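Local coordinates for protein alginate lyase (Paenibacillus sp. FPU-7, PDB 6KFN) that cleaves the polysaccharide alginate, probably by beta-elimination, and is built as a right-handed parallel beta-helix, at residues S126-R131 against D166-S171. Sequence-based numbering, arbitrary orientation.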
loop_
_atom_site.group_PDB
_atom_site.type_symbol
_atom_site.label_atom_id
_atom_site.label_comp_id
_atom_site.label_asym_id
_atom_site.label_seq_id
_atom_site.Cartn_x
_atom_site.Cartn_y
_atom_site.Cartn_z
ATOM N N SER A 126 0.884 11.703 -5.013
ATOM C CA SER A 126 -0.551 11.859 -5.091
ATOM C C SER A 126 -1.107 11.313 -6.399
ATOM O O SER A 126 -0.420 11.184 -7.410
ATOM C CB SER A 126 -0.919 13.335 -4.943
ATOM O OG SER A 126 -0.536 13.859 -3.686
ATOM N N ASP A 127 -2.418 11.030 -6.370
ATOM C CA ASP A 127 -3.130 10.636 -7.577
ATOM C C ASP A 127 -2.562 9.356 -8.182
ATOM O O ASP A 127 -2.567 9.175 -9.399
ATOM C CB ASP A 127 -3.203 11.760 -8.625
ATOM C CG ASP A 127 -3.828 12.996 -8.032
ATOM O OD1 ASP A 127 -5.048 12.940 -7.712
ATOM O OD2 ASP A 127 -3.121 14.028 -7.857
ATOM N N ASN A 128 -2.083 8.456 -7.321
ATOM C CA ASN A 128 -1.554 7.165 -7.745
ATOM C C ASN A 128 -2.597 6.083 -7.497
ATOM O O ASN A 128 -3.558 6.287 -6.757
ATOM C CB ASN A 128 -0.287 6.846 -6.978
ATOM C CG ASN A 128 0.747 7.953 -7.106
ATOM O OD1 ASN A 128 1.269 8.169 -8.204
ATOM N ND2 ASN A 128 1.068 8.631 -6.019
ATOM N N ILE A 129 -2.386 4.915 -8.108
ATOM C CA ILE A 129 -3.239 3.758 -7.858
ATOM C C ILE A 129 -2.381 2.508 -7.776
ATOM O O ILE A 129 -1.462 2.336 -8.564
ATOM C CB ILE A 129 -4.360 3.616 -8.900
ATOM C CG1 ILE A 129 -5.320 2.467 -8.543
ATOM C CG2 ILE A 129 -3.835 3.512 -10.301
ATOM C CD1 ILE A 129 -6.643 2.561 -9.227
ATOM N N ILE A 130 -2.720 1.645 -6.841
ATOM C CA ILE A 130 -2.288 0.261 -6.851
ATOM C C ILE A 130 -3.536 -0.600 -6.922
ATOM O O ILE A 130 -4.449 -0.468 -6.102
ATOM C CB ILE A 130 -1.350 -0.104 -5.686
ATOM C CG1 ILE A 130 -0.921 -1.568 -5.816
ATOM C CG2 ILE A 130 -1.927 0.208 -4.317
ATOM C CD1 ILE A 130 0.264 -1.956 -4.962
ATOM N N ARG A 131 -3.573 -1.485 -7.930
ATOM C CA ARG A 131 -4.731 -2.304 -8.172
ATOM C C ARG A 131 -4.310 -3.728 -8.499
ATOM O O ARG A 131 -3.208 -3.985 -8.995
ATOM C CB ARG A 131 -5.615 -1.722 -9.257
ATOM C CG ARG A 131 -5.016 -1.675 -10.614
ATOM C CD ARG A 131 -6.107 -1.562 -11.666
ATOM N NE ARG A 131 -6.422 -0.184 -11.920
ATOM C CZ ARG A 131 -5.716 0.571 -12.741
ATOM N NH1 ARG A 131 -4.667 0.078 -13.341
ATOM N NH2 ARG A 131 -6.048 1.821 -12.923
ATOM N N ASP A 166 -1.826 12.482 -1.404
ATOM C CA ASP A 166 -3.267 12.642 -1.457
ATOM C C ASP A 166 -3.899 11.899 -2.633
ATOM O O ASP A 166 -3.288 11.708 -3.690
ATOM C CB ASP A 166 -3.617 14.119 -1.546
ATOM C CG ASP A 166 -3.312 14.887 -0.223
ATOM O OD1 ASP A 166 -2.983 14.259 0.793
ATOM O OD2 ASP A 166 -3.415 16.132 -0.216
ATOM N N ARG A 167 -5.171 11.527 -2.438
ATOM C CA ARG A 167 -5.988 10.961 -3.499
ATOM C C ARG A 167 -5.389 9.683 -4.083
ATOM O O ARG A 167 -5.610 9.357 -5.242
ATOM C CB ARG A 167 -6.315 11.995 -4.603
ATOM C CG ARG A 167 -7.018 13.232 -4.066
ATOM C CD ARG A 167 -7.173 14.318 -5.168
ATOM N NE ARG A 167 -5.897 14.759 -5.683
ATOM C CZ ARG A 167 -5.021 15.537 -5.072
ATOM N NH1 ARG A 167 -5.368 16.235 -3.997
ATOM N NH2 ARG A 167 -3.799 15.652 -5.541
ATOM N N ASN A 168 -4.659 8.932 -3.260
ATOM C CA ASN A 168 -4.156 7.641 -3.690
ATOM C C ASN A 168 -5.228 6.582 -3.507
ATOM O O ASN A 168 -6.012 6.613 -2.569
ATOM C CB ASN A 168 -2.883 7.286 -2.914
ATOM C CG ASN A 168 -1.772 8.254 -3.231
ATOM O OD1 ASN A 168 -1.388 8.389 -4.401
ATOM N ND2 ASN A 168 -1.225 8.922 -2.218
ATOM N N VAL A 169 -5.258 5.647 -4.467
ATOM C CA VAL A 169 -6.282 4.628 -4.564
ATOM C C VAL A 169 -5.664 3.248 -4.438
ATOM O O VAL A 169 -4.681 2.935 -5.116
ATOM C CB VAL A 169 -7.065 4.765 -5.876
ATOM C CG1 VAL A 169 -8.102 3.667 -6.025
ATOM C CG2 VAL A 169 -7.718 6.158 -5.982
ATOM N N ILE A 170 -6.288 2.415 -3.612
ATOM C CA ILE A 170 -5.940 1.033 -3.389
ATOM C C ILE A 170 -7.181 0.238 -3.779
ATOM O O ILE A 170 -8.216 0.379 -3.124
ATOM C CB ILE A 170 -5.565 0.800 -1.915
ATOM C CG1 ILE A 170 -4.315 1.641 -1.524
ATOM C CG2 ILE A 170 -5.386 -0.686 -1.626
ATOM C CD1 ILE A 170 -4.211 2.015 -0.129
ATOM N N SER A 171 -7.124 -0.517 -4.891
ATOM C CA SER A 171 -8.328 -1.079 -5.497
ATOM C C SER A 171 -8.120 -2.521 -5.893
ATOM O O SER A 171 -7.249 -2.830 -6.698
ATOM C CB SER A 171 -8.715 -0.254 -6.725
ATOM O OG SER A 171 -9.864 -0.735 -7.313
HETATM O O HOH W 1 -5.568 7.866 -8.119
HETATM O O HOH W 2 -9.132 -0.708 -10.167
#
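Arg-167 grips the carboxylate of Asp-127 side-on, NE reaching OD1 and NH2 reaching OD2, each at 2.9 Å. Both oxygens are met on their syn sides, although carboxylate and guanidinium planes are 32° apart. An alanine in place of Asp-127 would probably leave this guanidinium without its counter-charge and free to turn. One residue on, Asn-128 and Asn-168 form a two-rung asparagine ladder, a classic feature of parallel beta-helices: their side chains lie side by side with amide planes nearly parallel (7° apart). OD1 of Asn-168 accepts from both ND2 and N of Asn-128, each at 3.0 Å. With CG anti to the carbonyl carbon (chi1 -65°), Asn-168 also sends ND2 to Ser-125 O. In the preceding coil Val-104 holds the matching position; its N donates to Asn-128 OD1, and Asn-128 ND2 to Ala-101 O. Beyond the turn, parallel pairing takes over, Ile-130 N to Val-169 O at 2.9 Å. CD1 of Ile-129 packs on CG1 of Val-169 (3.7 Å) on one face; Ile-130 and Ile-170 meet on the other, against Ile-149. Strand 129-131 lies between strands 105-107 and 169-171, with strands 119-122 and 149-151 packed across the interior of the beta-helix.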